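Local coordinates for Thiol:disulfide interchange protein DsbA (Neisseria meningitidis MC58, PDB 3HZ8) that probably acts as a periplasmic thiol-disulfide oxidoreductase of the DsbA type, introducing disulfide bonds into exported proteins, at residues A[26-32]-A[57-63]; A[41-46]-A[171-175]; A[63-67]-A[152-156]; A[77-82]-A[139-143]. The protein carries 1 engineered substitution. All coordinates share one frame; numbering follows the deposited sequence. Where two conformers were deposited one is given.

Contact 1 (A[26-32]-A[57-63]); sequences VEVLEFF and MYLRTEH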
loop_
_atom_site.group_PDB
_atom_site.type_symbol
_atom_site.label_atom_id
_atom_site.label_comp_id
_atom_site.label_asym_id
_atom_site.label_seq_id
_atom_site.Cartn_x
_atom_site.Cartn_y
_atom_site.Cartn_z
ATOM N N VAL A 26 15.476 0.557 0.412
ATOM C CA VAL A 26 14.670 1.195 1.453
ATOM C C VAL A 26 13.201 1.089 1.055
ATOM O O VAL A 26 12.739 1.758 0.128
ATOM C CB VAL A 26 15.037 2.682 1.656
ATOM C CG1 VAL A 26 14.177 3.300 2.741
ATOM C CG2 VAL A 26 16.520 2.839 2.002
ATOM N N GLU A 27 12.474 0.233 1.762
ATOM C CA GLU A 27 11.061 0.005 1.478
ATOM C C GLU A 27 10.182 1.036 2.188
ATOM O O GLU A 27 10.409 1.340 3.354
ATOM C CB GLU A 27 10.656 -1.388 1.955
ATOM C CG GLU A 27 9.224 -1.756 1.649
ATOM C CD GLU A 27 8.914 -3.183 2.022
ATOM O OE1 GLU A 27 9.299 -4.084 1.256
ATOM O OE2 GLU A 27 8.287 -3.403 3.070
ATOM N N VAL A 28 9.190 1.555 1.467
ATOM C CA VAL A 28 8.107 2.355 2.054
ATOM C C VAL A 28 6.860 1.505 1.860
ATOM O O VAL A 28 6.457 1.251 0.717
ATOM C CB VAL A 28 7.945 3.733 1.358
ATOM C CG1 VAL A 28 6.803 4.525 1.997
ATOM C CG2 VAL A 28 9.259 4.525 1.436
ATOM N N LEU A 29 6.282 1.035 2.973
ATOM C CA LEU A 29 5.156 0.102 2.928
ATOM C C LEU A 29 3.875 0.798 3.397
ATOM O O LEU A 29 3.845 1.321 4.506
ATOM C CB LEU A 29 5.466 -1.126 3.799
ATOM C CG LEU A 29 4.337 -2.034 4.276
ATOM C CD1 LEU A 29 3.500 -2.552 3.127
ATOM C CD2 LEU A 29 4.923 -3.185 5.095
ATOM N N GLU A 30 2.846 0.836 2.552
ATOM C CA GLU A 30 1.541 1.355 2.947
ATOM C C GLU A 30 0.538 0.219 3.081
ATOM O O GLU A 30 0.293 -0.494 2.114
ATOM C CB GLU A 30 1.008 2.374 1.917
ATOM C CG GLU A 30 -0.302 3.041 2.366
ATOM C CD GLU A 30 -1.150 3.580 1.229
ATOM O OE1 GLU A 30 -0.857 3.277 0.068
ATOM O OE2 GLU A 30 -2.133 4.291 1.510
ATOM N N PHE A 31 -0.044 0.070 4.270
ATOM C CA PHE A 31 -1.262 -0.742 4.437
ATOM C C PHE A 31 -2.469 0.161 4.207
ATOM O O PHE A 31 -2.500 1.284 4.715
ATOM C CB PHE A 31 -1.345 -1.355 5.839
ATOM C CG PHE A 31 -0.329 -2.447 6.089
ATOM C CD1 PHE A 31 -0.601 -3.755 5.711
ATOM C CD2 PHE A 31 0.872 -2.179 6.743
ATOM C CE1 PHE A 31 0.324 -4.787 5.952
ATOM C CE2 PHE A 31 1.793 -3.205 7.000
ATOM C CZ PHE A 31 1.512 -4.510 6.593
ATOM N N PHE A 32 -3.461 -0.326 3.462
ATOM C CA PHE A 32 -4.605 0.500 3.093
ATOM C C PHE A 32 -5.817 -0.396 2.886
ATOM O O PHE A 32 -5.711 -1.627 2.931
ATOM C CB PHE A 32 -4.322 1.284 1.789
ATOM C CG PHE A 32 -4.311 0.412 0.548
ATOM C CD1 PHE A 32 -5.415 0.390 -0.307
ATOM C CD2 PHE A 32 -3.229 -0.423 0.269
ATOM C CE1 PHE A 32 -5.438 -0.438 -1.431
ATOM C CE2 PHE A 32 -3.242 -1.272 -0.848
ATOM C CZ PHE A 32 -4.345 -1.277 -1.703
ATOM N N MET A 57 14.899 3.280 -3.375
ATOM C CA MET A 57 13.637 3.260 -2.629
ATOM C C MET A 57 12.512 2.716 -3.482
ATOM O O MET A 57 12.522 2.861 -4.694
ATOM C CB MET A 57 13.251 4.659 -2.164
ATOM C CG MET A 57 14.181 5.257 -1.148
ATOM S SD MET A 57 13.749 6.997 -0.866
ATOM C CE MET A 57 12.229 6.874 0.065
ATOM N N TYR A 58 11.515 2.111 -2.843
ATOM C CA TYR A 58 10.335 1.674 -3.574
ATOM C C TYR A 58 9.109 1.696 -2.674
ATOM O O TYR A 58 9.233 1.577 -1.445
ATOM C CB TYR A 58 10.538 0.284 -4.204
ATOM C CG TYR A 58 10.719 -0.834 -3.190
ATOM C CD1 TYR A 58 9.670 -1.721 -2.893
ATOM C CD2 TYR A 58 11.932 -1.001 -2.518
ATOM C CE1 TYR A 58 9.835 -2.733 -1.972
ATOM C CE2 TYR A 58 12.102 -2.011 -1.582
ATOM C CZ TYR A 58 11.047 -2.873 -1.306
ATOM O OH TYR A 58 11.220 -3.877 -0.378
ATOM N N LEU A 59 7.944 1.857 -3.297
ATOM C CA LEU A 59 6.661 1.861 -2.597
ATOM C C LEU A 59 5.978 0.501 -2.750
ATOM O O LEU A 59 5.708 0.051 -3.876
ATOM C CB LEU A 59 5.760 2.974 -3.148
ATOM C CG LEU A 59 4.349 3.074 -2.550
ATOM C CD1 LEU A 59 4.371 3.395 -1.048
ATOM C CD2 LEU A 59 3.532 4.119 -3.307
ATOM N N ARG A 60 5.733 -0.143 -1.613
ATOM C CA ARG A 60 5.030 -1.420 -1.536
ATOM C C ARG A 60 3.679 -1.143 -0.908
ATOM O O ARG A 60 3.606 -0.400 0.081
ATOM C CB ARG A 60 5.812 -2.368 -0.626
ATOM C CG ARG A 60 5.081 -3.624 -0.152
ATOM C CD ARG A 60 5.947 -4.341 0.881
ATOM N NE ARG A 60 5.404 -5.618 1.344
ATOM C CZ ARG A 60 5.978 -6.374 2.282
ATOM N NH1 ARG A 60 7.115 -5.984 2.853
ATOM N NH2 ARG A 60 5.429 -7.535 2.632
ATOM N N THR A 61 2.626 -1.753 -1.443
ATOM C CA THR A 61 1.297 -1.593 -0.845
ATOM C C THR A 61 0.665 -2.942 -0.536
ATOM O O THR A 61 0.850 -3.905 -1.280
ATOM C CB THR A 61 0.374 -0.721 -1.716
ATOM O OG1 THR A 61 0.128 -1.382 -2.957
ATOM C CG2 THR A 61 1.024 0.625 -1.998
ATOM N N GLU A 62 -0.047 -3.008 0.585
ATOM C CA GLU A 62 -0.723 -4.240 1.008
ATOM C C GLU A 62 -2.116 -3.874 1.512
ATOM O O GLU A 62 -2.259 -2.937 2.311
ATOM C CB GLU A 62 0.061 -4.917 2.140
ATOM C CG GLU A 62 1.552 -5.209 1.835
ATOM C CD GLU A 62 1.772 -6.330 0.800
ATOM O OE1 GLU A 62 0.798 -7.016 0.421
ATOM O OE2 GLU A 62 2.934 -6.530 0.369
ATOM N N HIS A 63 -3.135 -4.584 1.032
ATOM C CA HIS A 63 -4.521 -4.327 1.460
ATOM C C HIS A 63 -4.793 -5.116 2.725
ATOM O O HIS A 63 -4.491 -6.313 2.783
ATOM C CB HIS A 63 -5.493 -4.760 0.353
ATOM C CG HIS A 63 -6.873 -4.188 0.465
ATOM N ND1 HIS A 63 -7.768 -4.543 1.452
ATOM C CD2 HIS A 63 -7.529 -3.317 -0.337
ATOM C CE1 HIS A 63 -8.896 -3.873 1.284
ATOM N NE2 HIS A 63 -8.786 -3.138 0.192
#
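The ring of Phe32 has CA of His63 over one face, displaced toward the rim, and backbone O of Glu30 in its plane at the edge. The imidazole of His63 turns an edge to the Phe32 face, with centroids 5.1 Å apart and planes at 67°, a T-shaped pair, while O of Phe32 lies over a face of the imidazole. CD1 of Leu29 lies over one face of Phe31, offset toward the rim. At the far end of the strands CA of Glu27 sits over the Tyr58 ring in a CH-pi contact, 4.2 Å from its centroid. The guanidinium of Arg60 has CD2 of Leu29 over one face and carboxylates at its edge: NH1 reaches OE2 of Glu27 at 2.8 Å on the syn side, tilted from the carboxylate plane, whereas NE reaches OE2 of Glu62 at 2.8 Å in a nearly straight bond through the anti lone pair. Two acids thus fix the rotation of one arginine; NH1 also bonds O of Pro19. Tyr58 OH bonds Gln22 N and makes a weak bond to OE1 of Glu27. Strands 26-32 and 57-63 are parallel neighbours joined through helix 37-50 in a beta-alpha-beta crossover of the thioredoxin fold. Their ladder alternates regularly, for example Arg60 N to Val28 O at 2.8 Å and Glu30 N to Arg60 O at 2.9 Å. On the face carrying Val26, Val28 and Leu59, CG2 of Val28 meets CE of Met57 at 4.0 Å, and Ile178 and Ala182 of helix 171-191 pack against this side.

Contact 2 (A[41-46]-A[171-175]); sequences HLEPVL and WESGM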
loop_
_atom_site.group_PDB
_atom_site.type_symbol
_atom_site.label_atom_id
_atom_site.label_comp_id
_atom_site.label_asym_id
_atom_site.label_seq_id
_atom_site.Cartn_x
_atom_site.Cartn_y
_atom_site.Cartn_z
ATOM N N HIS A 41 -7.604 9.795 0.208
ATOM C CA HIS A 41 -7.011 11.128 0.272
ATOM C C HIS A 41 -5.499 11.088 0.324
ATOM O O HIS A 41 -4.837 11.944 -0.254
ATOM C CB HIS A 41 -7.545 11.916 1.461
ATOM C CG HIS A 41 -8.882 12.531 1.213
ATOM N ND1 HIS A 41 -10.035 12.078 1.820
ATOM C CD2 HIS A 41 -9.255 13.554 0.409
ATOM C CE1 HIS A 41 -11.059 12.806 1.411
ATOM N NE2 HIS A 41 -10.614 13.707 0.553
ATOM N N LEU A 42 -4.943 10.125 1.059
ATOM C CA LEU A 42 -3.487 9.965 1.083
ATOM C C LEU A 42 -2.948 9.599 -0.304
ATOM O O LEU A 42 -1.844 10.011 -0.672
ATOM C CB LEU A 42 -3.073 8.893 2.111
ATOM C CG LEU A 42 -1.594 8.474 2.157
ATOM C CD1 LEU A 42 -0.632 9.666 2.390
ATOM C CD2 LEU A 42 -1.355 7.412 3.217
ATOM N N GLU A 43 -3.734 8.816 -1.053
ATOM C CA GLU A 43 -3.289 8.232 -2.314
ATOM C C GLU A 43 -2.565 9.204 -3.256
ATOM O O GLU A 43 -1.414 8.950 -3.606
ATOM C CB GLU A 43 -4.456 7.535 -3.024
ATOM C CG GLU A 43 -4.083 6.939 -4.388
ATOM C CD GLU A 43 -3.071 5.806 -4.308
ATOM O OE1 GLU A 43 -2.895 5.215 -3.209
ATOM O OE2 GLU A 43 -2.472 5.493 -5.359
ATOM N N PRO A 44 -3.222 10.321 -3.659
ATOM C CA PRO A 44 -2.527 11.224 -4.588
ATOM C C PRO A 44 -1.240 11.851 -4.040
ATOM O O PRO A 44 -0.299 12.116 -4.804
ATOM C CB PRO A 44 -3.578 12.302 -4.881
ATOM C CG PRO A 44 -4.504 12.270 -3.727
ATOM C CD PRO A 44 -4.583 10.814 -3.354
ATOM N N VAL A 45 -1.192 12.078 -2.727
ATOM C CA VAL A 45 -0.010 12.661 -2.089
ATOM C C VAL A 45 1.151 11.671 -2.112
ATOM O O VAL A 45 2.298 12.011 -2.479
ATOM C CB VAL A 45 -0.330 13.106 -0.630
ATOM C CG1 VAL A 45 0.924 13.582 0.086
ATOM C CG2 VAL A 45 -1.396 14.213 -0.612
ATOM N N LEU A 46 0.848 10.434 -1.716
ATOM C CA LEU A 46 1.867 9.408 -1.592
ATOM C C LEU A 46 2.355 8.960 -2.964
ATOM O O LEU A 46 3.549 8.777 -3.170
ATOM C CB LEU A 46 1.346 8.210 -0.780
ATOM C CG LEU A 46 2.308 7.036 -0.574
ATOM C CD1 LEU A 46 3.626 7.427 0.094
ATOM C CD2 LEU A 46 1.620 5.903 0.196
ATOM N N TRP A 171 -1.096 14.551 5.622
ATOM C CA TRP A 171 -0.422 13.703 4.633
ATOM C C TRP A 171 0.858 14.349 4.098
ATOM O O TRP A 171 1.887 13.688 3.937
ATOM C CB TRP A 171 -1.360 13.301 3.488
ATOM C CG TRP A 171 -2.696 12.799 3.939
ATOM C CD1 TRP A 171 -3.913 13.260 3.537
ATOM C CD2 TRP A 171 -2.954 11.737 4.876
ATOM N NE1 TRP A 171 -4.917 12.571 4.174
ATOM C CE2 TRP A 171 -4.358 11.631 5.005
ATOM C CE3 TRP A 171 -2.135 10.887 5.640
ATOM C CZ2 TRP A 171 -4.961 10.691 5.850
ATOM C CZ3 TRP A 171 -2.731 9.965 6.483
ATOM C CH2 TRP A 171 -4.133 9.871 6.580
ATOM N N GLU A 172 0.794 15.653 3.837
ATOM C CA GLU A 172 1.935 16.336 3.246
ATOM C C GLU A 172 3.168 16.326 4.141
ATOM O O GLU A 172 4.258 15.961 3.685
ATOM C CB GLU A 172 1.556 17.766 2.844
ATOM C CG GLU A 172 0.643 17.828 1.630
ATOM C CD GLU A 172 1.393 17.632 0.326
ATOM O OE1 GLU A 172 2.642 17.608 0.337
ATOM O OE2 GLU A 172 0.733 17.506 -0.719
ATOM N N SER A 173 3.006 16.693 5.416
ATOM C CA SER A 173 4.137 16.660 6.338
ATOM C C SER A 173 4.668 15.244 6.539
ATOM O O SER A 173 5.868 15.039 6.772
ATOM C CB SER A 173 3.801 17.292 7.691
ATOM O OG SER A 173 2.753 16.604 8.352
ATOM N N GLY A 174 3.781 14.258 6.419
ATOM C CA GLY A 174 4.204 12.865 6.544
ATOM C C GLY A 174 5.191 12.455 5.462
ATOM O O GLY A 174 6.021 11.560 5.680
ATOM N N MET A 175 5.111 13.093 4.293
ATOM C CA MET A 175 6.067 12.785 3.223
ATOM C C MET A 175 7.492 13.169 3.612
ATOM O O MET A 175 8.444 12.449 3.306
ATOM C CB MET A 175 5.666 13.461 1.901
ATOM C CG MET A 175 4.296 13.062 1.359
ATOM S SD MET A 175 4.047 11.284 1.098
ATOM C CE MET A 175 3.111 10.838 2.580
#
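Helices 41-46 and 171-175 run in the same general direction, their short axes 37° apart and 9.8 Å from each other at closest approach, with no hydrogen bond between them. Leu42 lies against a face of the Trp171 indole: its CB stands 4.1 Å from the centroid of the six-membered ring, 16° off the normal, a CH-pi contact over the ring. Its CD1 extends the overlap, touching CE3 of Trp171 at 3.8 Å and CE of Met175 at 3.9 Å. CB of His41 comes 3.8 Å from NE1 of Trp171. Val45 points at the other helix, and its CG1, held anti to the backbone N (chi1 174°), reaches CG of Met175 at 3.6 Å. Bends at chi2 and chi3 fold the Met175 chain back, so that SD approaches CD1 of Leu46 at 4.0 Å. Toward solvent, CG2 of Val45 meets the carboxylate oxygen OE2 of Glu172, at 3.9 Å. The pairing joins the helix whose N-terminal end carries the redox-active Cys36-Cys39 disulfide to the C-terminal helix on the same side of the sheet, as in the thioredoxin fold.

Contact 3 (A[63-67]-A[152-156]); sequences HVVWQ and IDGVP. Engineered in segment 152-156: Val155 (natural residue Thr).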
loop_
_atom_site.group_PDB
_atom_site.type_symbol
_atom_site.label_atom_id
_atom_site.label_comp_id
_atom_site.label_asym_id
_atom_site.label_seq_id
_atom_site.Cartn_x
_atom_site.Cartn_y
_atom_site.Cartn_z
ATOM N N HIS A 63 -3.135 -4.584 1.032
ATOM C CA HIS A 63 -4.521 -4.327 1.460
ATOM C C HIS A 63 -4.793 -5.116 2.725
ATOM O O HIS A 63 -4.491 -6.313 2.783
ATOM C CB HIS A 63 -5.493 -4.760 0.353
ATOM C CG HIS A 63 -6.873 -4.188 0.465
ATOM N ND1 HIS A 63 -7.768 -4.543 1.452
ATOM C CD2 HIS A 63 -7.529 -3.317 -0.337
ATOM C CE1 HIS A 63 -8.896 -3.873 1.284
ATOM N NE2 HIS A 63 -8.786 -3.138 0.192
ATOM N N VAL A 64 -5.349 -4.465 3.746
ATOM C CA VAL A 64 -5.682 -5.188 4.980
ATOM C C VAL A 64 -6.799 -6.211 4.742
ATOM O O VAL A 64 -7.612 -6.062 3.822
ATOM C CB VAL A 64 -6.076 -4.240 6.160
ATOM C CG1 VAL A 64 -4.864 -3.422 6.610
ATOM C CG2 VAL A 64 -7.286 -3.355 5.823
ATOM N N VAL A 65 -6.826 -7.264 5.563
ATOM C CA VAL A 65 -7.930 -8.229 5.529
ATOM C C VAL A 65 -8.425 -8.405 6.963
ATOM O O VAL A 65 -7.752 -9.026 7.790
ATOM C CB VAL A 65 -7.519 -9.582 4.890
ATOM C CG1 VAL A 65 -8.689 -10.576 4.919
ATOM C CG2 VAL A 65 -6.994 -9.366 3.474
ATOM N N TRP A 66 -9.590 -7.822 7.250
ATOM C CA TRP A 66 -10.136 -7.763 8.607
ATOM C C TRP A 66 -11.366 -8.659 8.772
ATOM O O TRP A 66 -11.876 -8.816 9.874
ATOM C CB TRP A 66 -10.506 -6.314 8.943
ATOM C CG TRP A 66 -9.317 -5.448 9.234
ATOM C CD1 TRP A 66 -8.100 -5.855 9.714
ATOM C CD2 TRP A 66 -9.236 -4.022 9.103
ATOM N NE1 TRP A 66 -7.265 -4.771 9.878
ATOM C CE2 TRP A 66 -7.934 -3.634 9.507
ATOM C CE3 TRP A 66 -10.127 -3.041 8.652
ATOM C CZ2 TRP A 66 -7.516 -2.303 9.502
ATOM C CZ3 TRP A 66 -9.717 -1.711 8.670
ATOM C CH2 TRP A 66 -8.416 -1.355 9.091
ATOM N N GLN A 67 -11.835 -9.219 7.666
ATOM C CA GLN A 67 -12.944 -10.178 7.676
ATOM C C GLN A 67 -12.886 -10.982 6.383
ATOM O O GLN A 67 -12.263 -10.547 5.408
ATOM C CB GLN A 67 -14.303 -9.466 7.848
ATOM C CG GLN A 67 -14.645 -8.448 6.743
ATOM C CD GLN A 67 -15.937 -7.679 6.975
ATOM O OE1 GLN A 67 -16.526 -7.730 8.064
ATOM N NE2 GLN A 67 -16.379 -6.946 5.946
ATOM N N ILE A 152 -2.058 -5.097 12.196
ATOM C CA ILE A 152 -2.370 -3.838 11.535
ATOM C C ILE A 152 -3.874 -3.609 11.701
ATOM O O ILE A 152 -4.670 -4.244 11.005
ATOM C CB ILE A 152 -1.970 -3.871 10.025
ATOM C CG1 ILE A 152 -0.510 -4.316 9.846
ATOM C CG2 ILE A 152 -2.273 -2.525 9.325
ATOM C CD1 ILE A 152 0.549 -3.415 10.500
ATOM N N ASP A 153 -4.257 -2.725 12.627
ATOM C CA ASP A 153 -5.673 -2.543 12.958
ATOM C C ASP A 153 -6.220 -1.182 12.546
ATOM O O ASP A 153 -7.360 -0.846 12.866
ATOM C CB ASP A 153 -5.942 -2.833 14.446
ATOM C CG ASP A 153 -5.159 -1.921 15.390
ATOM O OD1 ASP A 153 -4.395 -1.051 14.928
ATOM O OD2 ASP A 153 -5.309 -2.093 16.624
ATOM N N GLY A 154 -5.416 -0.409 11.811
ATOM C CA GLY A 154 -5.867 0.893 11.303
ATOM C C GLY A 154 -5.257 1.168 9.941
ATOM O O GLY A 154 -4.144 0.727 9.652
ATOM N N VAL A 155 -5.987 1.881 9.091
ATOM C CA VAL A 155 -5.469 2.265 7.783
ATOM C C VAL A 155 -5.796 3.741 7.553
ATOM O O VAL A 155 -6.812 4.235 8.046
ATOM C CB VAL A 155 -6.056 1.396 6.637
ATOM C CG1 VAL A 155 -5.493 0.000 6.703
ATOM C CG2 VAL A 155 -7.584 1.365 6.672
ATOM N N PRO A 156 -4.938 4.456 6.822
ATOM C CA PRO A 156 -3.664 3.993 6.272
ATOM C C PRO A 156 -2.604 3.894 7.341
ATOM O O PRO A 156 -2.625 4.658 8.306
ATOM C CB PRO A 156 -3.277 5.088 5.275
ATOM C CG PRO A 156 -3.992 6.322 5.755
ATOM C CD PRO A 156 -5.240 5.863 6.480
#
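Trp66 and Val64 meet Ile152 and Val155 where two loops of the thioredoxin fold come together, the second carrying the cis-proline of this family: the peptide bond before Pro156 is cis. From CB of Trp66, which points at the other loop, CG lies anti to the carbonyl carbon (chi1 -75°), and the indole extends along residues 152-155. Atom CD1 is 4.0 Å from O of Ile152. The next atom, NE1, donates to that same oxygen at 2.9 Å, with an N-H...O angle of 160°. This bond lies in the carbonyl plane and 5° from the plane of the indole, which helps to hold the ring's tilt. Further along, CZ2 of Trp66 passes 3.5 Å from Asp153 C, and CH2, at the tip, ends 3.7 Å from CG2 of Val155. One indole face is covered from within its own loop by CG2 of Val64, centred over the ring. The same valine turns its CG1 across the contact to CG2 of Ile152 at 3.9 Å. Val155 is an engineered residue, threonine in the natural sequence, and its side chain also touches Cys36 and Cys39, so this end of the contact borders the redox-active disulfide. One close approach belongs to this engineered side chain: CG1 of Val155 stands 3.5 Å from CG1 of Val64, nearer than carbons usually come.

Contact 4 (A[77-82]-A[139-143]); sequences AAAVDM and RADKM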
loop_
_atom_site.group_PDB
_atom_site.type_symbol
_atom_site.label_atom_id
_atom_site.label_comp_id
_atom_site.label_asym_id
_atom_site.label_seq_id
_atom_site.Cartn_x
_atom_site.Cartn_y
_atom_site.Cartn_z
ATOM N N ALA A 77 -6.360 -5.766 -5.063
ATOM C CA ALA A 77 -5.111 -5.018 -4.860
ATOM C C ALA A 77 -3.937 -5.786 -5.472
ATOM O O ALA A 77 -3.078 -5.196 -6.164
ATOM C CB ALA A 77 -4.878 -4.757 -3.380
ATOM N N ALA A 78 -3.911 -7.097 -5.233
ATOM C CA ALA A 78 -2.894 -7.974 -5.803
ATOM C C ALA A 78 -2.916 -7.871 -7.327
ATOM O O ALA A 78 -1.877 -7.673 -7.950
ATOM C CB ALA A 78 -3.136 -9.397 -5.357
ATOM N N ALA A 79 -4.104 -7.968 -7.918
ATOM C CA ALA A 79 -4.240 -7.927 -9.374
ATOM C C ALA A 79 -3.752 -6.604 -9.981
ATOM O O ALA A 79 -3.143 -6.594 -11.062
ATOM C CB ALA A 79 -5.690 -8.178 -9.753
ATOM N N VAL A 80 -4.040 -5.491 -9.305
ATOM C CA VAL A 80 -3.599 -4.165 -9.755
ATOM C C VAL A 80 -2.079 -4.113 -9.724
ATOM O O VAL A 80 -1.445 -3.626 -10.661
ATOM C CB VAL A 80 -4.192 -3.039 -8.866
ATOM C CG1 VAL A 80 -3.469 -1.687 -9.091
ATOM C CG2 VAL A 80 -5.681 -2.916 -9.100
ATOM N N ASP A 81 -1.493 -4.618 -8.643
ATOM C CA ASP A 81 -0.044 -4.647 -8.521
ATOM C C ASP A 81 0.584 -5.424 -9.676
ATOM O O ASP A 81 1.577 -4.974 -10.260
ATOM C CB ASP A 81 0.364 -5.249 -7.177
ATOM C CG ASP A 81 1.364 -4.398 -6.448
ATOM O OD1 ASP A 81 1.851 -3.399 -7.026
ATOM O OD2 ASP A 81 1.653 -4.740 -5.282
ATOM N N MET A 82 -0.033 -6.562 -10.015
ATOM C CA MET A 82 0.429 -7.461 -11.073
ATOM C C MET A 82 0.283 -6.841 -12.467
ATOM O O MET A 82 1.262 -6.456 -13.113
ATOM C CB MET A 82 -0.364 -8.781 -11.020
ATOM C CG MET A 82 -0.147 -9.624 -9.770
ATOM S SD MET A 82 -1.302 -10.997 -9.520
ATOM C CE MET A 82 -1.108 -11.860 -11.082
ATOM N N ARG A 139 -1.002 -13.675 -3.420
ATOM C CA ARG A 139 -0.737 -12.298 -2.963
ATOM C C ARG A 139 -1.762 -11.875 -1.871
ATOM O O ARG A 139 -1.385 -11.260 -0.868
ATOM C CB ARG A 139 -0.688 -11.294 -4.129
ATOM C CG ARG A 139 0.650 -11.189 -4.950
ATOM C CD ARG A 139 0.393 -10.305 -6.176
ATOM N NE ARG A 139 1.465 -10.185 -7.178
ATOM C CZ ARG A 139 2.248 -9.118 -7.314
ATOM N NH1 ARG A 139 2.137 -8.107 -6.459
ATOM N NH2 ARG A 139 3.152 -9.066 -8.296
ATOM N N ALA A 140 -3.041 -12.229 -2.043
ATOM C CA ALA A 140 -4.105 -11.864 -1.083
ATOM C C ALA A 140 -4.006 -12.591 0.266
ATOM O O ALA A 140 -4.242 -11.996 1.331
ATOM C CB ALA A 140 -5.493 -12.090 -1.708
ATOM N N ASP A 141 -3.692 -13.890 0.215
ATOM C CA ASP A 141 -3.454 -14.699 1.403
ATOM C C ASP A 141 -2.332 -14.123 2.259
ATOM O O ASP A 141 -2.394 -14.114 3.495
ATOM C CB ASP A 141 -3.069 -16.112 0.968
ATOM C CG ASP A 141 -4.200 -16.842 0.291
ATOM O OD1 ASP A 141 -5.334 -16.326 0.304
ATOM O OD2 ASP A 141 -3.956 -17.939 -0.249
ATOM N N LYS A 142 -1.289 -13.662 1.573
ATOM C CA LYS A 142 -0.140 -13.035 2.238
ATOM C C LYS A 142 -0.569 -11.715 2.907
ATOM O O LYS A 142 -0.122 -11.403 4.005
ATOM C CB LYS A 142 1.008 -12.816 1.242
ATOM C CG LYS A 142 2.253 -12.105 1.788
ATOM C CD LYS A 142 3.001 -12.913 2.822
ATOM C CE LYS A 142 4.278 -12.197 3.280
ATOM N NZ LYS A 142 4.906 -12.942 4.402
ATOM N N MET A 143 -1.433 -10.943 2.247
ATOM C CA MET A 143 -1.943 -9.708 2.865
ATOM C C MET A 143 -2.694 -9.995 4.165
ATOM O O MET A 143 -2.541 -9.273 5.156
ATOM C CB MET A 143 -2.820 -8.939 1.873
ATOM C CG MET A 143 -2.054 -8.447 0.659
ATOM S SD MET A 143 -3.123 -7.575 -0.494
ATOM C CE MET A 143 -2.060 -7.429 -1.945
HETATM O O HOH W 1 0.878 -7.620 -4.063
#
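Ala78 and Arg139 face each other in the tight part of a crossing between helix 71-83, of the helical insertion typical of DsbA proteins, and helix 134-149, which leads back toward the cis-proline loop. Segments 77-82 and 139-143 run at 126° to each other, with axes 10.0 Å apart; the CA atoms of Ala78 and Arg139, at 5.6 Å, are the closest CA pair. The small alanine side chains permit this approach. On the buried side Met143, its chain extended beyond CG, lays CE against the first helix, 4.1 Å from CB of Ala77 and 3.8 Å from N of Ala78. Ala74, one turn earlier in helix 71-83, also touches Met143. The partly exposed side is looser and polar. Here the Arg139 chain runs extended from CG to NE alongside helix 71-83, and its guanidinium turns a face to O of Ala78. Its charge is shared: NE pairs with Glu135 in a salt bridge, while NH1 faces Asp81, whose OD1 is bound by Lys88. The direct link between Asp81 and Arg139 is a long salt bridge without a hydrogen bond, and their flat groups stand 58° apart. A water at the edge of the guanidinium, in its plane, completes the link, accepting from NH1 of Arg139 at 2.8 Å and donating to OD2 of Asp81 at 3.2 Å.

In the fold
Contact 1 is the core, its centre about 5 Å from that of the chain, and combines a backbone ladder with buried charges; contacts 2, 3 and 4 are only partly buried. Contact 2 covers one face of the sheet, where Leu42 and Leu46 touch Glu30, and is apolar packing without a hydrogen bond. Contact 3 continues strand 57-63 through the shared His63 and relies on one indole bond and a few methyl groups; its Pro156 packs on Leu42 and Trp171 of contact 2. Contact 4 reaches His63 and Glu62 through Met143 and Ala77, yet its outer side depends on charges and water. Contacts 2 and 4, centres about 22 Å apart, do not touch.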